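Local coordinates for export chaperone SatS (PDB 6DNM), which acts as a chaperone for the SecA2 protein export pathway of Mycobacterium tuberculosis, the crystallised part being its C-terminal domain, at residues A138-L152 / Y169-F182. Numbering follows the deposited sequence.
Sequences AVDKALETTRPLGQL and YAAAVREWEKLERF
Glu175 leaves its helix with CG anti to the carbonyl carbon (chi1 -71°) and runs extended beyond it, which carries the carboxylate to the first turn of helix 148-152. There Glu175 OE1 accepts the backbone N-H of Leu149 nearly along the carboxylate C-O axis, with Leu149 N to Glu175 OE1 at 2.9 Å and an N-H...O angle of 165°. A water linking Ala142 O to Glu175 OE1, weakly at the latter, ties in the end of helix 138-142. The Pro148 and Glu175 side chains cross at about a right angle, and Pro148 CD comes to 3.3 Å from Glu175 OE2. The start of helix 148-152 would probably stabilise the negative charge. Leu149, its CG anti to the backbone N, drops as a knob among Ala172, Glu175, Trp176 and Leu179, CD2 lying at the edge of the Trp176 ring. Leu179 in turn sits among Ala138, Val139, Ala142 and Leu149, with Leu179 CD1 3.8 Å from Val139 CG2. Farther along, Ala138 CB rests over the centre of the Phe182 ring, a CH-pi contact of 3.8 Å to the centroid. Helix 170-182 runs nearly antiparallel to helix 138-142 and crosses helix 148-152 at -100°, reciprocal knobs-into-holes packing of a helical region, with Trp176 also touching Val105 of helix 104-110 and Leu127 of helix 117-134.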
ATOM      1  N   ALA A 138     -13.439   6.437  -1.931  1.00 19.36           N
ATOM      2  CA  ALA A 138     -12.898   6.889  -3.214  1.00 19.06           C
ATOM      3  C   ALA A 138     -12.397   5.727  -4.067  1.00 17.50           C
ATOM      4  O   ALA A 138     -12.651   5.679  -5.277  1.00 17.11           O
ATOM      5  CB  ALA A 138     -11.790   7.918  -2.994  1.00 19.56           C
ATOM      6  N   VAL A 139     -11.678   4.781  -3.460  1.00 17.06           N
ATOM      7  CA  VAL A 139     -11.136   3.658  -4.227  1.00 16.51           C
ATOM      8  C   VAL A 139     -12.258   2.753  -4.717  1.00 15.98           C
ATOM      9  O   VAL A 139     -12.312   2.394  -5.899  1.00 16.65           O
ATOM     10  CB  VAL A 139     -10.092   2.874  -3.411  1.00 16.75           C
ATOM     11  CG1 VAL A 139      -9.598   1.670  -4.216  1.00 15.82           C
ATOM     12  CG2 VAL A 139      -8.918   3.763  -3.018  1.00 18.45           C
ATOM     13  N   ASP A 140     -13.163   2.355  -3.818  1.00 17.61           N
ATOM     14  CA  ASP A 140     -14.258   1.483  -4.227  1.00 17.97           C
ATOM     15  C   ASP A 140     -15.057   2.103  -5.366  1.00 17.08           C
ATOM     16  O   ASP A 140     -15.431   1.415  -6.320  1.00 17.52           O
ATOM     17  CB  ASP A 140     -15.175   1.181  -3.043  1.00 18.92           C
ATOM     18  CG  ASP A 140     -14.500   0.345  -1.977  1.00 21.62           C
ATOM     19  OD1 ASP A 140     -13.439  -0.268  -2.258  1.00 22.88           O
ATOM     20  OD2 ASP A 140     -15.041   0.299  -0.855  1.00 24.23           O
ATOM     21  N   LYS A 141     -15.312   3.408  -5.296  1.00 16.53           N
ATOM     22  CA  LYS A 141     -16.086   4.050  -6.351  1.00 18.20           C
ATOM     23  C   LYS A 141     -15.318   4.055  -7.664  1.00 17.60           C
ATOM     24  O   LYS A 141     -15.881   3.768  -8.727  1.00 18.23           O
ATOM     25  CB  LYS A 141     -16.442   5.472  -5.932  1.00 20.87           C
ATOM     26  CG  LYS A 141     -17.532   5.548  -4.891  1.00 24.02           C
ATOM     27  CD  LYS A 141     -17.756   6.987  -4.461  1.00 28.61           C
ATOM     28  CE  LYS A 141     -19.007   7.579  -5.079  1.00 32.62           C
ATOM     29  NZ  LYS A 141     -19.676   8.517  -4.129  1.00 34.38           N
ATOM     30  N   ALA A 142     -14.036   4.411  -7.617  1.00 17.18           N
ATOM     31  CA  ALA A 142     -13.265   4.538  -8.850  1.00 16.95           C
ATOM     32  C   ALA A 142     -13.114   3.201  -9.560  1.00 15.68           C
ATOM     33  O   ALA A 142     -13.029   3.156 -10.795  1.00 16.20           O
ATOM     34  CB  ALA A 142     -11.886   5.126  -8.552  1.00 18.18           C
ATOM     35  N   LEU A 143     -13.089   2.107  -8.811  1.00 15.35           N
ATOM     36  CA  LEU A 143     -12.897   0.786  -9.385  1.00 14.89           C
ATOM     37  C   LEU A 143     -14.211   0.095  -9.748  1.00 14.90           C
ATOM     38  O   LEU A 143     -14.187  -1.063 -10.168  1.00 16.42           O
ATOM     39  CB  LEU A 143     -12.047  -0.086  -8.449  1.00 15.93           C
ATOM     40  CG  LEU A 143     -10.606   0.393  -8.233  1.00 17.57           C
ATOM     41  CD1 LEU A 143      -9.862  -0.559  -7.310  1.00 18.13           C
ATOM     42  CD2 LEU A 143      -9.854   0.573  -9.563  1.00 18.82           C
ATOM     43  N   GLU A 144     -15.345   0.783  -9.614  1.00 14.96           N
ATOM     44  CA  GLU A 144     -16.612   0.231 -10.087  1.00 16.61           C
ATOM     45  C   GLU A 144     -16.494  -0.084 -11.571  1.00 15.42           C
ATOM     46  O   GLU A 144     -15.949   0.712 -12.343  1.00 15.76           O
ATOM     47  CB  GLU A 144     -17.742   1.235  -9.849  1.00 17.66           C
ATOM     48  CG  GLU A 144     -18.135   1.388  -8.384  1.00 19.13           C
ATOM     49  CD  GLU A 144     -19.094   2.555  -8.125  1.00 20.57           C
ATOM     50  OE1 GLU A 144     -19.291   3.415  -9.014  1.00 21.24           O
ATOM     51  OE2 GLU A 144     -19.648   2.623  -7.008  1.00 22.63           O
ATOM     52  N   THR A 145     -16.972  -1.264 -11.971  1.00 16.50           N
ATOM     53  CA  THR A 145     -16.723  -1.717 -13.335  1.00 18.07           C
ATOM     54  C   THR A 145     -17.595  -1.016 -14.366  1.00 19.49           C
ATOM     55  O   THR A 145     -17.412  -1.251 -15.567  1.00 22.32           O
ATOM     56  CB  THR A 145     -16.870  -3.236 -13.446  1.00 19.42           C
ATOM     57  OG1 THR A 145     -18.188  -3.616 -13.036  1.00 21.58           O
ATOM     58  CG2 THR A 145     -15.832  -3.943 -12.568  1.00 20.96           C
ATOM     59  N   THR A 146     -18.534  -0.174 -13.926  1.00 17.27           N
ATOM     60  CA  THR A 146     -19.273   0.682 -14.848  1.00 18.14           C
ATOM     61  C   THR A 146     -18.392   1.797 -15.391  1.00 17.35           C
ATOM     62  O   THR A 146     -18.642   2.298 -16.489  1.00 18.95           O
ATOM     63  CB  THR A 146     -20.463   1.305 -14.118  1.00 19.98           C
ATOM     64  OG1 THR A 146     -20.024   1.810 -12.853  1.00 23.20           O
ATOM     65  CG2 THR A 146     -21.581   0.285 -13.912  1.00 21.58           C
ATOM     66  N   ARG A 147     -17.366   2.205 -14.639  1.00 14.77           N
ATOM     67  CA  ARG A 147     -16.606   3.397 -14.980  1.00 14.72           C
ATOM     68  C   ARG A 147     -15.409   3.046 -15.848  1.00 14.01           C
ATOM     69  O   ARG A 147     -14.894   1.924 -15.791  1.00 14.57           O
ATOM     70  CB  ARG A 147     -16.115   4.069 -13.704  1.00 15.07           C
ATOM     71  CG  ARG A 147     -17.226   4.515 -12.793  1.00 16.71           C
ATOM     72  CD  ARG A 147     -16.668   5.161 -11.554  1.00 17.86           C
ATOM     73  NE  ARG A 147     -17.707   5.295 -10.539  1.00 18.34           N
ATOM     74  CZ  ARG A 147     -18.390   6.412 -10.309  1.00 17.93           C
ATOM     75  NH1 ARG A 147     -19.327   6.430  -9.367  1.00 19.13           N
ATOM     76  NH2 ARG A 147     -18.142   7.503 -11.018  1.00 17.75           N
ATOM     77  N   PRO A 148     -14.920   4.009 -16.646  1.00 13.17           N
ATOM     78  CA  PRO A 148     -13.775   3.719 -17.533  1.00 14.25           C
ATOM     79  C   PRO A 148     -12.591   3.061 -16.838  1.00 13.61           C
ATOM     80  O   PRO A 148     -12.080   2.036 -17.312  1.00 13.44           O
ATOM     81  CB  PRO A 148     -13.436   5.102 -18.112  1.00 14.51           C
ATOM     82  CG  PRO A 148     -14.764   5.808 -18.149  1.00 14.88           C
ATOM     83  CD  PRO A 148     -15.521   5.330 -16.924  1.00 14.73           C
ATOM     84  N   LEU A 149     -12.144   3.607 -15.705  1.00 13.28           N
ATOM     85  CA  LEU A 149     -11.000   3.020 -15.016  1.00 13.31           C
ATOM     86  C   LEU A 149     -11.333   1.634 -14.469  1.00 12.58           C
ATOM     87  O   LEU A 149     -10.551   0.693 -14.631  1.00 12.80           O
ATOM     88  CB  LEU A 149     -10.521   3.940 -13.899  1.00 14.29           C
ATOM     89  CG  LEU A 149      -9.349   3.392 -13.087  1.00 14.31           C
ATOM     90  CD1 LEU A 149      -8.113   3.206 -13.954  1.00 14.23           C
ATOM     91  CD2 LEU A 149      -9.048   4.306 -11.915  1.00 15.52           C
ATOM     92  N   GLY A 150     -12.478   1.496 -13.791  1.00 13.09           N
ATOM     93  CA  GLY A 150     -12.838   0.203 -13.229  1.00 14.09           C
ATOM     94  C   GLY A 150     -12.982  -0.868 -14.290  1.00 13.34           C
ATOM     95  O   GLY A 150     -12.573  -2.014 -14.091  1.00 14.12           O
ATOM     96  N   GLN A 151     -13.546  -0.499 -15.442  1.00 13.40           N
ATOM     97  CA  GLN A 151     -13.659  -1.426 -16.565  1.00 14.61           C
ATOM     98  C   GLN A 151     -12.279  -1.834 -17.087  1.00 13.73           C
ATOM     99  O   GLN A 151     -12.021  -3.015 -17.360  1.00 14.51           O
ATOM    100  CB  GLN A 151     -14.487  -0.745 -17.653  1.00 16.90           C
ATOM    101  CG  GLN A 151     -14.580  -1.442 -18.974  1.00 19.53           C
ATOM    102  CD  GLN A 151     -15.208  -0.535 -20.019  1.00 21.16           C
ATOM    103  OE1 GLN A 151     -14.506   0.050 -20.848  1.00 20.86           O
ATOM    104  NE2 GLN A 151     -16.537  -0.403 -19.980  1.00 22.87           N
ATOM    105  N   LEU A 152     -11.368  -0.869 -17.215  1.00 13.98           N
ATOM    106  CA  LEU A 152     -10.029  -1.168 -17.718  1.00 14.03           C
ATOM    107  C   LEU A 152      -9.249  -2.051 -16.745  1.00 13.63           C
ATOM    108  O   LEU A 152      -8.599  -3.023 -17.156  1.00 14.77           O
ATOM    109  CB  LEU A 152      -9.294   0.144 -17.995  1.00 14.66           C
ATOM    110  CG  LEU A 152      -7.932   0.075 -18.687  1.00 16.64           C
ATOM    111  CD1 LEU A 152      -7.949  -0.858 -19.890  1.00 19.48           C
ATOM    112  CD2 LEU A 152      -7.500   1.475 -19.102  1.00 17.92           C
ATOM    113  N   TYR A 169      -8.051   6.141 -24.275  1.00 16.27           N
ATOM    114  CA  TYR A 169      -8.146   5.780 -22.866  1.00 16.54           C
ATOM    115  C   TYR A 169      -8.105   7.005 -21.963  1.00 14.92           C
ATOM    116  O   TYR A 169      -7.811   6.888 -20.766  1.00 15.43           O
ATOM    117  CB  TYR A 169      -7.054   4.768 -22.522  1.00 18.37           C
ATOM    118  CG  TYR A 169      -7.094   3.590 -23.474  1.00 19.04           C
ATOM    119  CD1 TYR A 169      -8.046   2.591 -23.320  1.00 20.82           C
ATOM    120  CD2 TYR A 169      -6.213   3.494 -24.545  1.00 20.47           C
ATOM    121  CE1 TYR A 169      -8.112   1.518 -24.190  1.00 21.26           C
ATOM    122  CE2 TYR A 169      -6.273   2.417 -25.427  1.00 21.04           C
ATOM    123  CZ  TYR A 169      -7.223   1.430 -25.238  1.00 22.14           C
ATOM    124  OH  TYR A 169      -7.299   0.352 -26.094  1.00 25.01           O
ATOM    125  N   ALA A 170      -8.433   8.172 -22.522  1.00 14.94           N
ATOM    126  CA  ALA A 170      -8.308   9.431 -21.792  1.00 14.61           C
ATOM    127  C   ALA A 170      -9.158   9.447 -20.529  1.00 14.92           C
ATOM    128  O   ALA A 170      -8.739   9.993 -19.504  1.00 16.07           O
ATOM    129  CB  ALA A 170      -8.689  10.607 -22.691  1.00 15.25           C
ATOM    130  N   ALA A 171     -10.360   8.873 -20.584  1.00 14.43           N
ATOM    131  CA  ALA A 171     -11.227   8.887 -19.410  1.00 15.90           C
ATOM    132  C   ALA A 171     -10.620   8.066 -18.277  1.00 14.67           C
ATOM    133  O   ALA A 171     -10.562   8.521 -17.125  1.00 16.16           O
ATOM    134  CB  ALA A 171     -12.615   8.380 -19.779  1.00 18.17           C
ATOM    135  N   ALA A 172     -10.130   6.862 -18.592  1.00 14.00           N
ATOM    136  CA  ALA A 172      -9.503   6.032 -17.569  1.00 13.80           C
ATOM    137  C   ALA A 172      -8.288   6.728 -16.964  1.00 13.98           C
ATOM    138  O   ALA A 172      -8.069   6.658 -15.750  1.00 14.76           O
ATOM    139  CB  ALA A 172      -9.114   4.679 -18.163  1.00 14.82           C
ATOM    140  N   VAL A 173      -7.502   7.423 -17.795  1.00 15.76           N
ATOM    141  CA  VAL A 173      -6.337   8.161 -17.304  1.00 15.99           C
ATOM    142  C   VAL A 173      -6.752   9.241 -16.314  1.00 15.64           C
ATOM    143  O   VAL A 173      -6.157   9.382 -15.236  1.00 16.35           O
ATOM    144  CB  VAL A 173      -5.554   8.754 -18.487  1.00 16.98           C
ATOM    145  CG1 VAL A 173      -4.512   9.769 -17.995  1.00 18.72           C
ATOM    146  CG2 VAL A 173      -4.918   7.641 -19.272  1.00 17.28           C
ATOM    147  N   ARG A 174      -7.755  10.043 -16.684  1.00 16.42           N
ATOM    148  CA  ARG A 174      -8.251  11.089 -15.796  1.00 18.55           C
ATOM    149  C   ARG A 174      -8.697  10.504 -14.465  1.00 16.56           C
ATOM    150  O   ARG A 174      -8.387  11.051 -13.398  1.00 17.69           O
ATOM    151  CB  ARG A 174      -9.421  11.799 -16.477  1.00 23.30           C
ATOM    152  CG  ARG A 174      -9.676  13.221 -16.024  1.00 30.66           C
ATOM    153  CD  ARG A 174     -10.546  13.290 -14.773  1.00 35.77           C
ATOM    154  NE  ARG A 174     -11.903  12.776 -14.958  1.00 39.27           N
ATOM    155  CZ  ARG A 174     -12.560  12.081 -14.033  1.00 40.81           C
ATOM    156  NH1 ARG A 174     -13.791  11.647 -14.271  1.00 41.00           N
ATOM    157  NH2 ARG A 174     -11.983  11.825 -12.864  1.00 41.61           N
ATOM    158  N   GLU A 175      -9.408   9.378 -14.506  1.00 14.66           N
ATOM    159  CA  GLU A 175      -9.878   8.766 -13.272  1.00 14.79           C
ATOM    160  C   GLU A 175      -8.713   8.218 -12.455  1.00 14.60           C
ATOM    161  O   GLU A 175      -8.694   8.348 -11.224  1.00 15.05           O
ATOM    162  CB  GLU A 175     -10.930   7.700 -13.593  1.00 15.34           C
ATOM    163  CG  GLU A 175     -12.248   8.333 -14.077  1.00 16.58           C
ATOM    164  CD  GLU A 175     -13.251   7.356 -14.661  1.00 18.10           C
ATOM    165  OE1 GLU A 175     -12.997   6.137 -14.661  1.00 17.45           O
ATOM    166  OE2 GLU A 175     -14.326   7.821 -15.117  1.00 21.28           O
ATOM    167  N   TRP A 176      -7.706   7.648 -13.121  1.00 14.34           N
ATOM    168  CA  TRP A 176      -6.537   7.173 -12.386  1.00 13.72           C
ATOM    169  C   TRP A 176      -5.804   8.329 -11.727  1.00 14.55           C
ATOM    170  O   TRP A 176      -5.364   8.220 -10.577  1.00 14.78           O
ATOM    171  CB  TRP A 176      -5.576   6.416 -13.301  1.00 13.89           C
ATOM    172  CG  TRP A 176      -4.323   6.090 -12.559  1.00 14.70           C
ATOM    173  CD1 TRP A 176      -3.128   6.748 -12.635  1.00 16.64           C
ATOM    174  CD2 TRP A 176      -4.156   5.064 -11.580  1.00 16.67           C
ATOM    175  NE1 TRP A 176      -2.221   6.182 -11.773  1.00 18.47           N
ATOM    176  CE2 TRP A 176      -2.828   5.145 -11.113  1.00 18.25           C
ATOM    177  CE3 TRP A 176      -4.995   4.075 -11.061  1.00 18.09           C
ATOM    178  CZ2 TRP A 176      -2.323   4.273 -10.159  1.00 20.65           C
ATOM    179  CZ3 TRP A 176      -4.493   3.215 -10.116  1.00 20.78           C
ATOM    180  CH2 TRP A 176      -3.172   3.318  -9.671  1.00 21.25           C
ATOM    181  N   GLU A 177      -5.641   9.440 -12.452  1.00 15.60           N
ATOM    182  CA  GLU A 177      -4.949  10.592 -11.883  1.00 16.29           C
ATOM    183  C   GLU A 177      -5.645  11.083 -10.623  1.00 16.58           C
ATOM    184  O   GLU A 177      -4.983  11.432  -9.640  1.00 16.13           O
ATOM    185  CB  GLU A 177      -4.845  11.705 -12.922  1.00 17.16           C
ATOM    186  CG  GLU A 177      -3.818  11.402 -13.990  1.00 19.00           C
ATOM    187  CD  GLU A 177      -3.821  12.393 -15.133  1.00 24.42           C
ATOM    188  OE1 GLU A 177      -4.850  13.066 -15.348  1.00 26.43           O
ATOM    189  OE2 GLU A 177      -2.783  12.493 -15.812  1.00 27.42           O
ATOM    190  N   LYS A 178      -6.979  11.101 -10.633  1.00 17.36           N
ATOM    191  CA  LYS A 178      -7.729  11.509  -9.450  1.00 18.49           C
ATOM    192  C   LYS A 178      -7.515  10.519  -8.314  1.00 17.19           C
ATOM    193  O   LYS A 178      -7.348  10.911  -7.153  1.00 18.33           O
ATOM    194  CB  LYS A 178      -9.214  11.615  -9.807  1.00 23.70           C
ATOM    195  CG  LYS A 178     -10.058  12.360  -8.802  1.00 28.87           C
ATOM    196  CD  LYS A 178     -11.195  13.085  -9.512  1.00 33.07           C
ATOM    197  CE  LYS A 178     -12.119  13.806  -8.537  1.00 35.55           C
ATOM    198  NZ  LYS A 178     -11.418  14.823  -7.698  1.00 37.03           N
ATOM    199  N   LEU A 179      -7.489   9.229  -8.640  1.00 15.58           N
ATOM    200  CA  LEU A 179      -7.276   8.213  -7.622  1.00 16.38           C
ATOM    201  C   LEU A 179      -5.872   8.300  -7.033  1.00 16.16           C
ATOM    202  O   LEU A 179      -5.696   8.172  -5.814  1.00 16.57           O
ATOM    203  CB  LEU A 179      -7.564   6.838  -8.220  1.00 17.85           C
ATOM    204  CG  LEU A 179      -7.577   5.642  -7.273  1.00 19.43           C
ATOM    205  CD1 LEU A 179      -8.574   5.854  -6.135  1.00 20.71           C
ATOM    206  CD2 LEU A 179      -7.891   4.383  -8.045  1.00 18.38           C
ATOM    207  N   GLU A 180      -4.858   8.541  -7.874  1.00 15.24           N
ATOM    208  CA  GLU A 180      -3.502   8.672  -7.351  1.00 16.61           C
ATOM    209  C   GLU A 180      -3.362   9.909  -6.470  1.00 16.52           C
ATOM    210  O   GLU A 180      -2.631   9.870  -5.472  1.00 17.56           O
ATOM    211  CB  GLU A 180      -2.459   8.633  -8.479  1.00 18.88           C
ATOM    212  CG  GLU A 180      -1.031   8.491  -7.938  1.00 20.72           C
ATOM    213  CD  GLU A 180       0.007   8.029  -8.963  1.00 24.10           C
ATOM    214  OE1 GLU A 180      -0.296   7.929 -10.175  1.00 24.64           O
ATOM    215  OE2 GLU A 180       1.150   7.767  -8.528  1.00 25.40           O
ATOM    216  N   ARG A 181      -4.076  10.998  -6.795  1.00 16.65           N
ATOM    217  CA  ARG A 181      -4.091  12.161  -5.909  1.00 17.83           C
ATOM    218  C   ARG A 181      -4.716  11.817  -4.565  1.00 17.77           C
ATOM    219  O   ARG A 181      -4.231  12.259  -3.515  1.00 18.41           O
ATOM    220  CB  ARG A 181      -4.845  13.323  -6.563  1.00 20.25           C
ATOM    221  CG  ARG A 181      -4.074  14.041  -7.660  1.00 22.00           C
ATOM    222  CD  ARG A 181      -4.749  15.362  -8.032  1.00 24.34           C
ATOM    223  NE  ARG A 181      -6.068  15.178  -8.644  1.00 26.70           N
ATOM    224  CZ  ARG A 181      -6.282  14.978  -9.942  1.00 28.40           C
ATOM    225  NH1 ARG A 181      -5.264  14.926 -10.793  1.00 30.00           N
ATOM    226  NH2 ARG A 181      -7.522  14.834 -10.395  1.00 28.04           N
ATOM    227  N   PHE A 182      -5.786  11.016  -4.573  1.00 17.19           N
ATOM    228  CA  PHE A 182      -6.370  10.563  -3.313  1.00 17.08           C
ATOM    229  C   PHE A 182      -5.355   9.772  -2.495  1.00 16.73           C
ATOM    230  O   PHE A 182      -5.184  10.007  -1.293  1.00 16.58           O
ATOM    231  CB  PHE A 182      -7.621   9.719  -3.564  1.00 18.57           C
ATOM    232  CG  PHE A 182      -8.103   9.006  -2.335  1.00 19.56           C
ATOM    233  CD1 PHE A 182      -8.780   9.700  -1.345  1.00 21.27           C
ATOM    234  CD2 PHE A 182      -7.823   7.661  -2.138  1.00 20.35           C
ATOM    235  CE1 PHE A 182      -9.199   9.058  -0.192  1.00 21.54           C
ATOM    236  CE2 PHE A 182      -8.244   7.010  -0.994  1.00 21.30           C
ATOM    237  CZ  PHE A 182      -8.930   7.714  -0.015  1.00 21.72           C
TER
HETATM  238  O   HOH W   1     -13.213   5.611 -12.008  1.00 21.77           O